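Local structure of structural protein (unclassified Rudivirus, 6WQ0) at residues N88-A92 with G93-T97. The protein self-assembles into a helical, filamentous nucleocapsid that wraps around the viral DNA and holds it in the A-form, protecting it under extreme conditions. Residues are numbered along the deposited sequence; the frame is centred on the assembly and turned at random.
With nucleotides of chain B.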
ATOM      1  N   ASN C  88     -77.184 -34.181  12.661  1.00 19.76           N
ATOM      2  CA  ASN C  88     -75.890 -34.294  12.007  1.00 19.76           C
ATOM      3  C   ASN C  88     -75.063 -35.416  12.612  1.00 19.76           C
ATOM      4  O   ASN C  88     -74.179 -35.958  11.945  1.00 19.76           O
ATOM      5  CB  ASN C  88     -75.141 -32.968  12.097  1.00 19.76           C
ATOM      6  CG  ASN C  88     -73.972 -32.895  11.151  1.00 19.76           C
ATOM      7  OD1 ASN C  88     -74.072 -33.287   9.996  1.00 19.76           O
ATOM      8  ND2 ASN C  88     -72.846 -32.411  11.644  1.00 19.76           N
ATOM      9  N   ARG C  89     -75.342 -35.786  13.862  1.00 19.62           N
ATOM     10  CA  ARG C  89     -74.484 -36.731  14.566  1.00 19.62           C
ATOM     11  C   ARG C  89     -74.921 -38.169  14.328  1.00 19.62           C
ATOM     12  O   ARG C  89     -74.135 -38.997  13.858  1.00 19.62           O
ATOM     13  CB  ARG C  89     -74.477 -36.410  16.062  1.00 19.62           C
ATOM     14  CG  ARG C  89     -73.686 -37.372  16.922  1.00 19.62           C
ATOM     15  CD  ARG C  89     -72.207 -37.110  16.829  1.00 19.62           C
ATOM     16  NE  ARG C  89     -71.557 -38.047  15.930  1.00 19.62           N
ATOM     17  CZ  ARG C  89     -70.251 -38.102  15.728  1.00 19.62           C
ATOM     18  NH1 ARG C  89     -69.450 -37.270  16.361  1.00 19.62           N
ATOM     19  NH2 ARG C  89     -69.752 -38.987  14.887  1.00 19.62           N
ATOM     20  N   ILE C  90     -76.173 -38.486  14.646  1.00 21.42           N
ATOM     21  CA  ILE C  90     -76.605 -39.875  14.692  1.00 21.42           C
ATOM     22  C   ILE C  90     -77.549 -40.257  13.557  1.00 21.42           C
ATOM     23  O   ILE C  90     -77.718 -41.455  13.292  1.00 21.42           O
ATOM     24  CB  ILE C  90     -77.247 -40.200  16.055  1.00 21.42           C
ATOM     25  CG1 ILE C  90     -78.480 -39.340  16.300  1.00 21.42           C
ATOM     26  CG2 ILE C  90     -76.234 -40.015  17.177  1.00 21.42           C
ATOM     27  CD1 ILE C  90     -79.104 -39.576  17.638  1.00 21.42           C
ATOM     28  N   GLY C  91     -78.165 -39.292  12.890  1.00 22.32           N
ATOM     29  CA  GLY C  91     -79.035 -39.572  11.766  1.00 22.32           C
ATOM     30  C   GLY C  91     -80.491 -39.666  12.174  1.00 22.32           C
ATOM     31  O   GLY C  91     -80.866 -39.495  13.336  1.00 22.32           O
ATOM     32  N   ALA C  92     -81.325 -39.943  11.176  1.00 24.53           N
ATOM     33  CA  ALA C  92     -82.755 -40.100  11.397  1.00 24.53           C
ATOM     34  C   ALA C  92     -83.080 -41.523  11.831  1.00 24.53           C
ATOM     35  O   ALA C  92     -82.483 -42.488  11.349  1.00 24.53           O
ATOM     36  CB  ALA C  92     -83.531 -39.751  10.130  1.00 24.53           C
ATOM     37  N   GLY C  93     -84.047 -41.648  12.734  1.00 25.97           N
ATOM     38  CA  GLY C  93     -84.418 -42.924  13.294  1.00 25.97           C
ATOM     39  C   GLY C  93     -84.882 -42.778  14.726  1.00 25.97           C
ATOM     40  O   GLY C  93     -85.015 -41.667  15.241  1.00 25.97           O
ATOM     41  N   PRO C  94     -85.147 -43.902  15.395  1.00 25.89           N
ATOM     42  CA  PRO C  94     -85.622 -43.838  16.789  1.00 25.89           C
ATOM     43  C   PRO C  94     -84.707 -43.081  17.740  1.00 25.89           C
ATOM     44  O   PRO C  94     -85.198 -42.477  18.702  1.00 25.89           O
ATOM     45  CB  PRO C  94     -85.730 -45.317  17.173  1.00 25.89           C
ATOM     46  CG  PRO C  94     -86.020 -45.998  15.896  1.00 25.89           C
ATOM     47  CD  PRO C  94     -85.267 -45.258  14.837  1.00 25.89           C
ATOM     48  N   ALA C  95     -83.394 -43.107  17.519  1.00 25.33           N
ATOM     49  CA  ALA C  95     -82.495 -42.350  18.382  1.00 25.33           C
ATOM     50  C   ALA C  95     -82.757 -40.854  18.270  1.00 25.33           C
ATOM     51  O   ALA C  95     -82.745 -40.136  19.278  1.00 25.33           O
ATOM     52  CB  ALA C  95     -81.044 -42.674  18.039  1.00 25.33           C
ATOM     53  N   LEU C  96     -83.004 -40.364  17.053  1.00 25.44           N
ATOM     54  CA  LEU C  96     -83.324 -38.954  16.876  1.00 25.44           C
ATOM     55  C   LEU C  96     -84.649 -38.595  17.532  1.00 25.44           C
ATOM     56  O   LEU C  96     -84.791 -37.496  18.073  1.00 25.44           O
ATOM     57  CB  LEU C  96     -83.351 -38.600  15.392  1.00 25.44           C
ATOM     58  CG  LEU C  96     -83.501 -37.114  15.060  1.00 25.44           C
ATOM     59  CD1 LEU C  96     -82.282 -36.344  15.509  1.00 25.44           C
ATOM     60  CD2 LEU C  96     -83.741 -36.920  13.584  1.00 25.44           C
ATOM     61  N   THR C  97     -85.619 -39.507  17.512  1.00 27.08           N
ATOM     62  CA  THR C  97     -86.883 -39.266  18.203  1.00 27.08           C
ATOM     63  C   THR C  97     -86.674 -39.153  19.709  1.00 27.08           C
ATOM     64  O   THR C  97     -87.225 -38.254  20.362  1.00 27.08           O
ATOM     65  CB  THR C  97     -87.869 -40.383  17.871  1.00 27.08           C
ATOM     66  OG1 THR C  97     -88.239 -40.293  16.492  1.00 27.08           O
ATOM     67  CG2 THR C  97     -89.109 -40.270  18.720  1.00 27.08           C
TER
ATOM     68  P    DT B 147     -66.308 -39.246  15.084  1.00 18.26           P
ATOM     69  OP1  DT B 147     -67.096 -39.406  13.850  1.00 18.26           O
ATOM     70  OP2  DT B 147     -66.324 -37.992  15.862  1.00 18.26           O
ATOM     71  O5'  DT B 147     -66.686 -40.436  16.073  1.00 18.26           O
ATOM     72  C5'  DT B 147     -67.126 -41.672  15.558  1.00 18.26           C
ATOM     73  C4'  DT B 147     -67.701 -42.535  16.665  1.00 18.26           C
ATOM     74  O4'  DT B 147     -66.681 -42.792  17.653  1.00 18.26           O
ATOM     75  C3'  DT B 147     -68.886 -41.927  17.413  1.00 18.26           C
ATOM     76  O3'  DT B 147     -69.987 -42.814  17.371  1.00 18.26           O
ATOM     77  C2'  DT B 147     -68.371 -41.730  18.840  1.00 18.26           C
ATOM     78  C1'  DT B 147     -67.248 -42.742  18.933  1.00 18.26           C
ATOM     79  N1   DT B 147     -66.184 -42.355  19.906  1.00 18.26           N
ATOM     80  C2   DT B 147     -65.952 -43.147  21.003  1.00 18.26           C
ATOM     81  O2   DT B 147     -66.564 -44.168  21.228  1.00 18.26           O
ATOM     82  N3   DT B 147     -64.966 -42.704  21.828  1.00 18.26           N
ATOM     83  C4   DT B 147     -64.203 -41.572  21.676  1.00 18.26           C
ATOM     84  O4   DT B 147     -63.340 -41.257  22.481  1.00 18.26           O
ATOM     85  C5   DT B 147     -64.496 -40.783  20.507  1.00 18.26           C
ATOM     86  C7   DT B 147     -63.738 -39.520  20.235  1.00 18.26           C
ATOM     87  C6   DT B 147     -65.461 -41.207  19.691  1.00 18.26           C
ATOM     88  P    DA B 148     -71.488 -42.255  17.343  1.00 19.82           P
ATOM     89  OP1  DA B 148     -72.361 -43.404  17.083  1.00 19.82           O
ATOM     90  OP2  DA B 148     -71.531 -41.093  16.448  1.00 19.82           O
ATOM     91  O5'  DA B 148     -71.753 -41.797  18.846  1.00 19.82           O
ATOM     92  C5'  DA B 148     -71.954 -40.432  19.183  1.00 19.82           C
ATOM     93  C4'  DA B 148     -72.211 -40.305  20.673  1.00 19.82           C
ATOM     94  O4'  DA B 148     -71.167 -40.992  21.383  1.00 19.82           O
ATOM     95  C3'  DA B 148     -72.186 -38.895  21.227  1.00 19.82           C
ATOM     96  O3'  DA B 148     -73.475 -38.309  21.125  1.00 19.82           O
ATOM     97  C2'  DA B 148     -71.802 -39.117  22.688  1.00 19.82           C
ATOM     98  C1'  DA B 148     -70.977 -40.402  22.647  1.00 19.82           C
ATOM     99  N9   DA B 148     -69.551 -40.195  22.851  1.00 19.82           N
ATOM    100  C8   DA B 148     -68.645 -39.765  21.935  1.00 19.82           C
ATOM    101  N7   DA B 148     -67.428 -39.674  22.398  1.00 19.82           N
ATOM    102  C5   DA B 148     -67.543 -40.080  23.708  1.00 19.82           C
ATOM    103  C6   DA B 148     -66.605 -40.220  24.739  1.00 19.82           C
ATOM    104  N6   DA B 148     -65.313 -39.941  24.597  1.00 19.82           N
ATOM    105  N1   DA B 148     -67.050 -40.656  25.933  1.00 19.82           N
ATOM    106  C2   DA B 148     -68.349 -40.926  26.073  1.00 19.82           C
ATOM    107  N3   DA B 148     -69.320 -40.841  25.174  1.00 19.82           N
ATOM    108  C4   DA B 148     -68.845 -40.410  24.003  1.00 19.82           C
TER
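Ile-90 and Ala-95 meet across the short turn that joins helix 71-89 to helix 94-111, with the end of the isoleucine, CD1, lying 3.7 Å from CB of Ala-95. A chi1 of 61° tucks CG1 of Ile-90 in over its own backbone, and from there the extended chi2 carries CD1 out to the first turn of the second helix. Leu-96 points its CB back toward the linker, where it packs against the carbonyl O of Gly-91 at 3.3 Å; with CG anti to the backbone N (chi1 -173°), the CD2 branch reaches CA of Ala-92 at 4.0 Å. The leucine thus lies against a backbone carbonyl, whereas Ile-90 with Ala-95 pairs apolar side chains. Gly-91 leaves the helical conformation with a phi of 95°, and Gly-93, at the N-cap position just before helix 94-111, likewise has a positive phi; both conformations come naturally to glycine. The carbonyl O of Gly-93 accepts the bond from Thr-97 N (3.2 Å) in the first turn of that helix.

At the end of helix 71-89, Arg-89 points away from the second helix, to the DNA. Its chain bends at chi2 and chi3, bringing the guanidinium edge-on to the DT147 phosphate of chain B, whose phosphorus lies in the guanidinium plane. NH2 donates to OP1 of DT147 at 2.9 Å and NH1 to OP2 at 3.2 Å, a nearly straight two-pronged grip. The next phosphate is met differently: OP2 of DA148 of chain B stands over a face of the guanidinium, a close approach of 3.1 Å to NE rather than a third hydrogen bond. Two anions near one guanidinium are in keeping with phosphate coordination by positively charged residues.

Leu-96 leans back on Ala-86 and Leu-87 of helix 71-89, tying the two helices together beside the turn, while Thr-64 of a second subunit hydrogen-bonds the carbonyl O of Ile-90 and packs on Pro-94.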